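Local coordinates for protein arginine kinase (Anthopleura japonica, PDB 4RF6) that catalyses the reversible transfer of a phosphoryl group from ATP to L-arginine, giving phosphoarginine and ADP, at residues G429-Y434 with Q619-H624; H449-L454 with N688-G693; M462-V467 with R604-V609; D468-D473 with D702-V707. One frame throughout, in Å; residues are numbered along the deposited sequence.

Interaction 1. Residues G429-Y434 with Q619-H624; sequences GDEECY and QHTDAH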
# COMPACT_ATOMS: atom_id res chain seq x y z
N GLY A 429 -14.40 12.84 -8.32
CA GLY A 429 -13.46 11.76 -8.58
C GLY A 429 -12.63 12.03 -9.82
O GLY A 429 -11.54 11.46 -10.00
N ASP A 430 -13.15 12.88 -10.70
CA ASP A 430 -12.44 13.27 -11.91
C ASP A 430 -13.02 14.55 -12.49
O ASP A 430 -14.04 15.04 -12.00
CB ASP A 430 -12.43 12.13 -12.96
CG ASP A 430 -13.84 11.70 -13.40
OD1 ASP A 430 -14.80 12.48 -13.30
OD2 ASP A 430 -13.97 10.55 -13.89
N GLU A 431 -12.37 15.10 -13.51
CA GLU A 431 -12.84 16.33 -14.17
C GLU A 431 -14.27 16.22 -14.66
O GLU A 431 -15.06 17.16 -14.55
CB GLU A 431 -11.92 16.69 -15.35
CG GLU A 431 -12.52 17.75 -16.30
CD GLU A 431 -11.47 18.33 -17.24
OE1 GLU A 431 -11.84 19.13 -18.13
OE2 GLU A 431 -10.28 17.99 -17.08
N GLU A 432 -14.62 15.05 -15.18
CA GLU A 432 -15.94 14.84 -15.79
C GLU A 432 -17.08 15.03 -14.79
O GLU A 432 -18.18 15.46 -15.16
CB GLU A 432 -16.02 13.46 -16.44
CG GLU A 432 -17.28 13.27 -17.29
CD GLU A 432 -17.30 11.95 -18.05
OE1 GLU A 432 -16.24 11.29 -18.11
OE2 GLU A 432 -18.38 11.59 -18.58
N CYS A 433 -16.82 14.72 -13.53
CA CYS A 433 -17.80 14.90 -12.46
C CYS A 433 -18.39 16.31 -12.42
O CYS A 433 -19.59 16.48 -12.17
CB CYS A 433 -17.17 14.60 -11.10
SG CYS A 433 -16.88 12.83 -10.80
N TYR A 434 -17.55 17.32 -12.65
CA TYR A 434 -17.99 18.71 -12.58
C TYR A 434 -18.95 19.05 -13.72
O TYR A 434 -19.71 20.00 -13.62
CB TYR A 434 -16.80 19.67 -12.61
CG TYR A 434 -16.07 19.78 -11.29
CD1 TYR A 434 -16.61 20.52 -10.23
CD2 TYR A 434 -14.85 19.15 -11.09
CE1 TYR A 434 -15.96 20.62 -9.02
CE2 TYR A 434 -14.18 19.25 -9.88
CZ TYR A 434 -14.74 19.98 -8.85
OH TYR A 434 -14.08 20.07 -7.65
N GLN A 619 -4.80 19.93 -14.49
CA GLN A 619 -6.24 19.85 -14.75
C GLN A 619 -6.86 21.23 -14.53
O GLN A 619 -6.64 21.87 -13.48
CB GLN A 619 -6.89 18.81 -13.84
CG GLN A 619 -6.28 17.41 -14.01
CD GLN A 619 -7.00 16.34 -13.22
OE1 GLN A 619 -8.23 16.37 -13.07
NE2 GLN A 619 -6.24 15.38 -12.70
N HIS A 620 -7.63 21.70 -15.51
CA HIS A 620 -8.04 23.10 -15.56
C HIS A 620 -9.23 23.23 -16.50
O HIS A 620 -9.27 22.59 -17.54
CB HIS A 620 -6.86 23.92 -16.09
CG HIS A 620 -7.08 25.40 -16.09
ND1 HIS A 620 -7.63 26.07 -17.17
CD2 HIS A 620 -6.77 26.35 -15.18
CE1 HIS A 620 -7.68 27.36 -16.90
NE2 HIS A 620 -7.16 27.56 -15.70
N THR A 621 -10.22 24.04 -16.12
CA THR A 621 -11.28 24.43 -17.05
C THR A 621 -11.46 25.94 -17.00
O THR A 621 -11.00 26.58 -16.06
CB THR A 621 -12.64 23.75 -16.74
OG1 THR A 621 -13.17 24.27 -15.51
CG2 THR A 621 -12.49 22.24 -16.64
N ASP A 622 -12.14 26.50 -18.00
CA ASP A 622 -12.41 27.94 -17.99
C ASP A 622 -13.34 28.32 -16.84
O ASP A 622 -13.19 29.37 -16.23
CB ASP A 622 -13.02 28.40 -19.32
CG ASP A 622 -12.04 28.34 -20.47
OD1 ASP A 622 -10.81 28.24 -20.22
OD2 ASP A 622 -12.50 28.38 -21.64
N ALA A 623 -14.31 27.46 -16.55
CA ALA A 623 -15.31 27.77 -15.52
C ALA A 623 -14.82 27.56 -14.08
O ALA A 623 -15.22 28.30 -13.18
CB ALA A 623 -16.58 26.98 -15.77
N HIS A 624 -13.99 26.54 -13.87
CA HIS A 624 -13.55 26.16 -12.52
C HIS A 624 -12.10 26.51 -12.18
O HIS A 624 -11.66 26.33 -11.04
CB HIS A 624 -13.73 24.65 -12.30
CG HIS A 624 -15.10 24.14 -12.61
ND1 HIS A 624 -15.49 23.76 -13.88
CD2 HIS A 624 -16.18 23.92 -11.81
CE1 HIS A 624 -16.74 23.34 -13.85
NE2 HIS A 624 -17.18 23.43 -12.61
O HOH W 1 -9.72 14.29 -13.76
O HOH W 2 -10.27 20.91 -19.55
O HOH W 3 -19.59 22.13 -11.67

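Interaction 2. Residues H449-L454 with N688-G693; sequences HSPYKL and NRRRLG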
# COMPACT_ATOMS: atom_id res chain seq x y z
N HIS A 449 -18.17 29.38 -3.04
CA HIS A 449 -17.34 30.42 -3.64
C HIS A 449 -18.14 31.68 -3.97
O HIS A 449 -17.70 32.50 -4.78
CB HIS A 449 -16.62 29.91 -4.89
CG HIS A 449 -15.62 28.83 -4.62
ND1 HIS A 449 -14.35 29.10 -4.14
CD2 HIS A 449 -15.69 27.49 -4.77
CE1 HIS A 449 -13.69 27.96 -4.01
NE2 HIS A 449 -14.48 26.97 -4.38
N SER A 450 -19.31 31.81 -3.35
CA SER A 450 -20.10 33.04 -3.45
C SER A 450 -19.18 34.23 -3.19
O SER A 450 -18.38 34.19 -2.25
CB SER A 450 -21.24 33.02 -2.43
OG SER A 450 -22.05 34.18 -2.50
N PRO A 451 -19.27 35.28 -4.02
CA PRO A 451 -20.26 35.60 -5.04
C PRO A 451 -19.92 35.13 -6.46
O PRO A 451 -20.64 35.53 -7.38
CB PRO A 451 -20.27 37.13 -5.02
CG PRO A 451 -18.84 37.47 -4.76
CD PRO A 451 -18.30 36.39 -3.85
N TYR A 452 -18.88 34.32 -6.65
CA TYR A 452 -18.53 33.83 -7.99
C TYR A 452 -19.67 33.10 -8.70
O TYR A 452 -20.40 32.29 -8.09
CB TYR A 452 -17.29 32.93 -7.94
CG TYR A 452 -16.87 32.35 -9.28
CD1 TYR A 452 -16.17 33.12 -10.19
CD2 TYR A 452 -17.17 31.03 -9.61
CE1 TYR A 452 -15.78 32.61 -11.40
CE2 TYR A 452 -16.78 30.50 -10.83
CZ TYR A 452 -16.08 31.31 -11.72
OH TYR A 452 -15.68 30.82 -12.94
N LYS A 453 -19.83 33.38 -10.00
CA LYS A 453 -20.76 32.64 -10.84
C LYS A 453 -19.97 31.93 -11.92
O LYS A 453 -19.07 32.52 -12.52
CB LYS A 453 -21.79 33.57 -11.49
CG LYS A 453 -22.45 34.56 -10.55
CD LYS A 453 -23.20 33.87 -9.42
CE LYS A 453 -23.72 34.90 -8.41
NZ LYS A 453 -24.45 34.26 -7.28
N LEU A 454 -20.28 30.66 -12.16
CA LEU A 454 -19.56 29.87 -13.17
C LEU A 454 -19.65 30.48 -14.56
O LEU A 454 -18.76 30.30 -15.38
CB LEU A 454 -20.08 28.42 -13.18
CG LEU A 454 -19.66 27.62 -11.94
CD1 LEU A 454 -20.65 26.52 -11.63
CD2 LEU A 454 -18.27 27.03 -12.13
N ASN A 688 -6.04 35.02 2.13
CA ASN A 688 -7.01 35.38 1.10
C ASN A 688 -8.36 34.69 1.35
O ASN A 688 -8.40 33.54 1.80
CB ASN A 688 -6.48 34.99 -0.27
CG ASN A 688 -6.27 33.49 -0.40
OD1 ASN A 688 -5.39 32.92 0.26
ND2 ASN A 688 -7.09 32.85 -1.22
N ARG A 689 -9.45 35.38 1.04
CA ARG A 689 -10.79 34.80 1.22
C ARG A 689 -11.29 34.07 -0.03
O ARG A 689 -12.07 33.11 0.08
CB ARG A 689 -11.79 35.88 1.63
CG ARG A 689 -11.66 36.35 3.07
CD ARG A 689 -13.01 36.31 3.78
NE ARG A 689 -13.69 37.61 3.79
CZ ARG A 689 -15.01 37.77 3.71
NH1 ARG A 689 -15.81 36.71 3.60
NH2 ARG A 689 -15.53 38.99 3.73
N ARG A 690 -10.85 34.50 -1.20
CA ARG A 690 -11.39 33.98 -2.46
C ARG A 690 -10.37 33.17 -3.26
O ARG A 690 -9.16 33.38 -3.15
CB ARG A 690 -11.91 35.12 -3.33
CG ARG A 690 -12.96 36.01 -2.69
CD ARG A 690 -13.33 37.15 -3.63
NE ARG A 690 -14.52 37.89 -3.22
CZ ARG A 690 -15.08 38.86 -3.93
NH1 ARG A 690 -14.57 39.21 -5.10
NH2 ARG A 690 -16.17 39.48 -3.48
N ARG A 691 -10.89 32.26 -4.08
CA ARG A 691 -10.08 31.43 -4.96
C ARG A 691 -10.59 31.42 -6.40
O ARG A 691 -9.82 31.22 -7.34
CB ARG A 691 -9.99 30.00 -4.42
CG ARG A 691 -9.06 29.87 -3.24
CD ARG A 691 -9.24 28.56 -2.53
NE ARG A 691 -8.37 28.46 -1.37
CZ ARG A 691 -8.45 27.50 -0.45
NH1 ARG A 691 -9.37 26.55 -0.57
NH2 ARG A 691 -7.61 27.50 0.58
N LEU A 692 -11.90 31.63 -6.57
CA LEU A 692 -12.49 31.72 -7.91
C LEU A 692 -12.86 33.16 -8.28
O LEU A 692 -13.39 33.91 -7.45
CB LEU A 692 -13.72 30.82 -8.03
CG LEU A 692 -13.50 29.37 -8.44
CD1 LEU A 692 -14.71 28.51 -8.08
CD2 LEU A 692 -13.21 29.28 -9.95
N GLY A 693 -12.58 33.54 -9.53
CA GLY A 693 -12.98 34.86 -10.01
C GLY A 693 -11.87 35.89 -10.00
O GLY A 693 -12.04 37.02 -10.47
O HOH W 4 -13.60 31.71 -4.07
O HOH W 5 -15.32 33.97 -4.81

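Interaction 3. Residues M462-V467 with R604-V609; sequences MNPEKV and RLCRAV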
# COMPACT_ATOMS: atom_id res chain seq x y z
N MET A 462 -0.05 33.09 -13.73
CA MET A 462 1.15 32.82 -12.94
C MET A 462 2.37 33.59 -13.46
O MET A 462 3.47 33.03 -13.52
CB MET A 462 1.44 31.32 -12.89
CG MET A 462 0.38 30.51 -12.13
SD MET A 462 0.39 30.89 -10.36
CE MET A 462 1.85 29.99 -9.83
N ASN A 463 2.18 34.85 -13.83
CA ASN A 463 3.30 35.73 -14.18
C ASN A 463 3.63 36.68 -13.03
O ASN A 463 2.94 37.68 -12.84
CB ASN A 463 2.97 36.55 -15.43
CG ASN A 463 4.15 37.37 -15.93
OD1 ASN A 463 5.15 37.56 -15.24
ND2 ASN A 463 4.02 37.88 -17.16
N PRO A 464 4.71 36.38 -12.29
CA PRO A 464 5.11 37.19 -11.13
C PRO A 464 5.51 38.62 -11.48
O PRO A 464 5.57 39.46 -10.59
CB PRO A 464 6.33 36.43 -10.57
CG PRO A 464 6.84 35.63 -11.73
CD PRO A 464 5.63 35.26 -12.53
N GLU A 465 5.78 38.91 -12.75
CA GLU A 465 6.17 40.26 -13.14
C GLU A 465 4.95 41.18 -13.19
O GLU A 465 5.08 42.40 -13.30
CB GLU A 465 6.91 40.27 -14.48
CG GLU A 465 8.26 39.54 -14.44
CD GLU A 465 9.03 39.63 -15.75
OE1 GLU A 465 10.08 38.95 -15.88
OE2 GLU A 465 8.59 40.37 -16.66
N LYS A 466 3.75 40.60 -13.10
CA LYS A 466 2.54 41.42 -13.08
C LYS A 466 2.16 41.82 -11.66
O LYS A 466 1.22 42.60 -11.45
CB LYS A 466 1.40 40.74 -13.84
CG LYS A 466 1.72 40.48 -15.31
CD LYS A 466 0.67 39.62 -16.00
CE LYS A 466 -0.64 40.38 -16.18
NZ LYS A 466 -1.67 39.51 -16.83
N VAL A 467 2.90 41.31 -10.68
CA VAL A 467 2.75 41.77 -9.29
C VAL A 467 3.74 42.88 -8.95
O VAL A 467 4.96 42.71 -9.12
CB VAL A 467 2.91 40.62 -8.29
CG1 VAL A 467 2.95 41.16 -6.87
CG2 VAL A 467 1.77 39.62 -8.45
N ARG A 604 9.30 32.80 -6.60
CA ARG A 604 9.83 31.45 -6.46
C ARG A 604 8.73 30.42 -6.76
O ARG A 604 8.97 29.43 -7.46
CB ARG A 604 10.38 31.23 -5.04
CG ARG A 604 10.96 29.84 -4.81
CD ARG A 604 11.53 29.68 -3.40
NE ARG A 604 12.26 30.86 -2.96
CZ ARG A 604 11.79 31.73 -2.07
NH1 ARG A 604 10.60 31.55 -1.51
NH2 ARG A 604 12.52 32.79 -1.73
N LEU A 605 7.53 30.67 -6.24
CA LEU A 605 6.41 29.77 -6.49
C LEU A 605 6.12 29.61 -7.98
O LEU A 605 5.93 28.49 -8.47
CB LEU A 605 5.15 30.27 -5.77
CG LEU A 605 3.93 29.38 -6.04
CD1 LEU A 605 4.14 28.00 -5.43
CD2 LEU A 605 2.64 30.01 -5.52
N CYS A 606 6.09 30.73 -8.69
CA CYS A 606 5.79 30.73 -10.12
C CYS A 606 6.84 29.98 -10.93
O CYS A 606 6.50 29.23 -11.84
CB CYS A 606 5.66 32.15 -10.64
SG CYS A 606 4.07 32.91 -10.26
N ARG A 607 8.11 30.21 -10.62
CA ARG A 607 9.21 29.52 -11.30
C ARG A 607 9.03 28.01 -11.20
O ARG A 607 9.17 27.28 -12.19
CB ARG A 607 10.55 29.96 -10.71
CG ARG A 607 11.01 31.33 -11.22
CD ARG A 607 12.01 31.99 -10.27
NE ARG A 607 12.99 31.02 -9.79
CZ ARG A 607 13.48 31.01 -8.56
NH1 ARG A 607 13.08 31.92 -7.68
NH2 ARG A 607 14.36 30.09 -8.21
N ALA A 608 8.70 27.53 -10.01
CA ALA A 608 8.52 26.10 -9.79
C ALA A 608 7.24 25.56 -10.43
O ALA A 608 7.25 24.51 -11.07
CB ALA A 608 8.53 25.80 -8.31
N VAL A 609 6.13 26.27 -10.24
CA VAL A 609 4.85 25.78 -10.75
C VAL A 609 4.79 25.82 -12.28
O VAL A 609 4.28 24.89 -12.92
CB VAL A 609 3.66 26.53 -10.14
CG1 VAL A 609 2.35 26.15 -10.82
CG2 VAL A 609 3.58 26.24 -8.65

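Interaction 4. Residues D468-D473 with D702-V707; sequences DAPNLD and DMYNGV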
# COMPACT_ATOMS: atom_id res chain seq x y z
N ASP A 468 3.23 44.02 -8.47
CA ASP A 468 4.07 45.14 -8.08
C ASP A 468 4.14 45.18 -6.55
O ASP A 468 3.22 45.68 -5.90
CB ASP A 468 3.49 46.45 -8.62
CG ASP A 468 4.49 47.59 -8.63
OD1 ASP A 468 5.27 47.72 -7.66
OD2 ASP A 468 4.49 48.37 -9.61
N ALA A 469 5.22 44.66 -5.98
CA ALA A 469 5.31 44.50 -4.53
C ALA A 469 6.67 44.84 -3.93
O ALA A 469 7.43 43.94 -3.58
CB ALA A 469 4.90 43.08 -4.14
N PRO A 470 6.99 46.14 -3.81
CA PRO A 470 8.20 46.54 -3.08
C PRO A 470 8.14 46.03 -1.64
O PRO A 470 7.09 46.17 -1.01
CB PRO A 470 8.15 48.07 -3.12
CG PRO A 470 7.28 48.41 -4.30
CD PRO A 470 6.27 47.30 -4.38
N ASN A 471 9.22 45.45 -1.13
CA ASN A 471 9.21 44.77 0.18
C ASN A 471 8.68 45.63 1.33
O ASN A 471 9.21 46.71 1.60
CB ASN A 471 10.59 44.20 0.52
CG ASN A 471 10.54 43.14 1.61
OD1 ASN A 471 9.48 42.59 1.91
ND2 ASN A 471 11.69 42.85 2.20
N LEU A 472 7.64 45.14 2.00
CA LEU A 472 6.92 45.93 3.00
C LEU A 472 7.69 46.21 4.28
O LEU A 472 7.77 47.36 4.73
CB LEU A 472 5.59 45.25 3.34
CG LEU A 472 4.55 45.31 2.23
CD1 LEU A 472 3.23 44.70 2.68
CD2 LEU A 472 4.36 46.75 1.81
N ASP A 473 8.25 45.16 4.88
CA ASP A 473 8.81 45.25 6.23
C ASP A 473 10.16 44.54 6.32
O ASP A 473 10.27 43.50 6.98
CB ASP A 473 7.82 44.64 7.22
CG ASP A 473 8.24 44.82 8.67
OD1 ASP A 473 9.15 45.64 8.93
OD2 ASP A 473 7.67 44.13 9.55
N ASP A 702 -3.63 41.72 -4.24
CA ASP A 702 -4.61 42.07 -3.22
C ASP A 702 -4.04 41.92 -1.81
O ASP A 702 -4.26 42.76 -0.94
CB ASP A 702 -5.84 41.18 -3.34
CG ASP A 702 -6.78 41.61 -4.44
OD1 ASP A 702 -6.62 42.75 -4.93
OD2 ASP A 702 -7.67 40.82 -4.80
N MET A 703 -3.32 40.82 -1.59
CA MET A 703 -2.73 40.56 -0.28
C MET A 703 -1.70 41.62 0.04
O MET A 703 -1.63 42.12 1.17
CB MET A 703 -2.10 39.17 -0.23
CG MET A 703 -1.37 38.88 1.08
SD MET A 703 -2.49 38.89 2.50
CE MET A 703 -3.56 37.52 2.05
N TYR A 704 -0.88 41.96 -0.95
CA TYR A 704 0.14 42.98 -0.77
C TYR A 704 -0.51 44.31 -0.43
O TYR A 704 -0.08 45.00 0.49
CB TYR A 704 0.99 43.14 -2.03
CG TYR A 704 2.03 44.23 -1.89
CD1 TYR A 704 3.25 43.97 -1.29
CD2 TYR A 704 1.77 45.53 -2.33
CE1 TYR A 704 4.20 44.95 -1.15
CE2 TYR A 704 2.72 46.53 -2.19
CZ TYR A 704 3.93 46.23 -1.60
OH TYR A 704 4.89 47.20 -1.44
N ASN A 705 -1.54 44.68 -1.20
CA ASN A 705 -2.18 45.97 -1.04
C ASN A 705 -2.85 46.11 0.33
O ASN A 705 -2.72 47.14 1.00
CB ASN A 705 -3.20 46.21 -2.16
CG ASN A 705 -2.55 46.43 -3.51
OD1 ASN A 705 -1.37 46.75 -3.59
ND2 ASN A 705 -3.33 46.26 -4.59
N GLY A 706 -3.55 45.05 0.73
CA GLY A 706 -4.23 45.01 2.02
C GLY A 706 -3.27 45.11 3.19
O GLY A 706 -3.45 45.96 4.06
N VAL A 707 -2.26 44.25 3.20
CA VAL A 707 -1.24 44.24 4.25
C VAL A 707 -0.50 45.58 4.32
O VAL A 707 -0.14 46.05 5.41
CB VAL A 707 -0.25 43.07 4.06
CG1 VAL A 707 0.91 43.17 5.04
CG2 VAL A 707 -0.96 41.73 4.24

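Interaction 1. Residues G429-Y434 with Q619-H624
The backbones keep well apart: the closest CA atoms are those of Glu431 and Gln619, at 7.5 Å. No hydrogen bond joins the two segments directly. At one end, the imidazole of His624 lies against the base of Tyr434. Tyr434 CB sits over one face of the imidazole, 3.8 Å from His624 NE2, in a CH-pi contact. The two rings meet obliquely, with planes at 48°. Thr621 OG1 lies in the plane of the His624 ring, at its edge, and shares a hydrogen bond of 2.9 Å with His624 ND1, which limits the ring's rotation. At the other end, Glu431 and Thr621 meet tip to tip, with Glu431 OE1 3.5 Å from Thr621 CG2. One water joins Glu431 N to Gln619 OE1, a second joins Glu431 OE1 to His620 O, and a third lies between Tyr434 O and His624 NE2. Asp430 OD1 accepts from Cys433 N at 3.0 Å, a capping bond leading into helix 433-436. Tyr434 OH bonds to Ser628 O, and Gln619 NE2 to Val490 O. The small N-terminal domain of the second repeat thus meets its catalytic domain through one ring contact, one carboxylate-methyl touch and three water bridges, so its polar part depends on bound water.

Interaction 2. Residues H449-L454 with N688-G693
His449 ND1 and Arg691 N are both held by one water, 2.7 Å from His449 ND1 and 2.8 Å from Arg691 N. The water lies in the plane of the imidazole, at its edge. A second water donates to His449 O and, at longer range, to Leu692 O. No direct hydrogen bond crosses the contact. Leu692 makes the main apolar contact, touching both rings. Leu692 CD1 lies over one face of the His449 ring in a CH-pi contact, 3.6 Å from His449 CG, and the two side chains cross at about a right angle. The same methyl is 3.8 Å from Tyr452 CD2. Leu692 CB makes a second CH-pi contact over a face of the Tyr452 ring, 3.7 Å from Tyr452 CG. Leu692 CD2 packs beside Tyr452 CE2 and CZ. Tyr452 has CG anti to its backbone N (chi1 179°), which brings the base of the ring over Leu692. Tyr452 CD1 also reaches Gly693 CA at 3.6 Å. Beside this, Pro451 follows a cis peptide bond, and its CG lies over a face of the Arg690 guanidinium, 3.6 Å from Arg690 NH2. His449 NE2 bonds to Pro631 O, and Tyr452 OH to Ala623 O. The contact joins the turn just after helix 438-448 to the loop between strand 683-688 and helix 696-714. Val445 of helix 438-448 also packs on Leu692. Arg691 NH1 bonds to Thr632 O, and Arg691 NE to Met638 O of strand 638-645.

Interaction 3. Residues M462-V467 with R604-V609
Met462 and Pro464 pack on Cys606 of helix 598-616, in a loop shaped by an Asx turn and a 3-10 segment, 464-466. Asn463 OD1 accepts from Glu465 N at 2.9 Å, with the donor above the carbonyl plane. Met462 and Pro464, on either side of Asn463 in the chain, both point toward the helix. Cys606 lies between these two residues, and the CA atoms of Met462 and Cys606 are 5.8 Å apart. The sulfur carries much of the contact. Cys606 SG is 3.6 Å from Pro464 CD and 3.7 Å from Met462 CE. Met462 O is also close to Cys606 SG, at 3.3 Å, and accepts a hydrogen bond from Asn610 ND2, one turn further along the helix. The Met462 chain bends at chi2 (-67°) and again at chi3, where the second bend sets CE toward the helix. Met462 CE then meets Val609 CB at 3.9 Å, the two side chains crossing at about a right angle, and touches Leu605 CG more loosely. Pro464 CG and CD also rest on Cys606 CB. The interface across the two segments is thus mostly sulfur and hydrocarbon. Leu605 and Val609 continue from the contact onto strands 479-488 and 587-594 of the large antiparallel sheet. Met462 also touches Arg488 of the first of these strands and Glu696 of helix 696-714, while Val467 packs on the latter helix.

Interaction 4. Residues D468-D473 with D702-V707
This contact is a tyrosine from helix 696-714 laid against the linker that runs up to strand 479-488. The Tyr704 ring is covered on one face by the backbone and methyl of Ala469. Ala469 CA stands over that face in a CH-pi contact, and Ala469 CB is 3.4 Å from Tyr704 CD1. Asp468 O lies over the ring as well, 3.8 Å from Tyr704 CE2. Tyr704 CG is anti to its backbone N (chi1 178°), which carries CG out from the helix toward the linker. At the tip, Tyr704 OH donates to Pro470 O at 2.5 Å, a very short hydrogen bond. The carbonyl oxygen lies at the ring edge, near its plane. The proline ring crosses the tyrosine at about a right angle. Leu472 approaches obliquely, with CG 3.4 Å from Tyr704 CE1. Leu472 CD2 lies 3.3 Å from Tyr704 OH, while Leu472 CD1 meets Val707 CG1 at 3.6 Å. Leu472 and Val707 both also touch Ile479 at the start of strand 479-488. Asp468 N bonds to Gln701 OE1 of the same helix. The tyrosine thus combines an apolar ring contact with a polar link at its tip between helix and linker backbone, its length too short to be read closely.

Overall arrangement
All four contacts lie in the second repeat. From the N terminus, segment 429-434 comes first, and interaction 1 closes a loop to residues 619-624, just beyond helix 598-616. The chain then passes 449-454, 462-467 and 468-473 in succession before strand 479-488. Interaction 3, to helix 598-616, closes within the spans of both interaction 1 and interaction 2. Interaction 2 crosses interactions 1 and 4, and interaction 4 crosses the other three. Interactions 1 and 2 touch directly, interactions 2 and 4 also touch, and interactions 3 and 4 adjoin in sequence. Together they tie the small N-terminal domain and the long linker to the helices and loops of the catalytic domain.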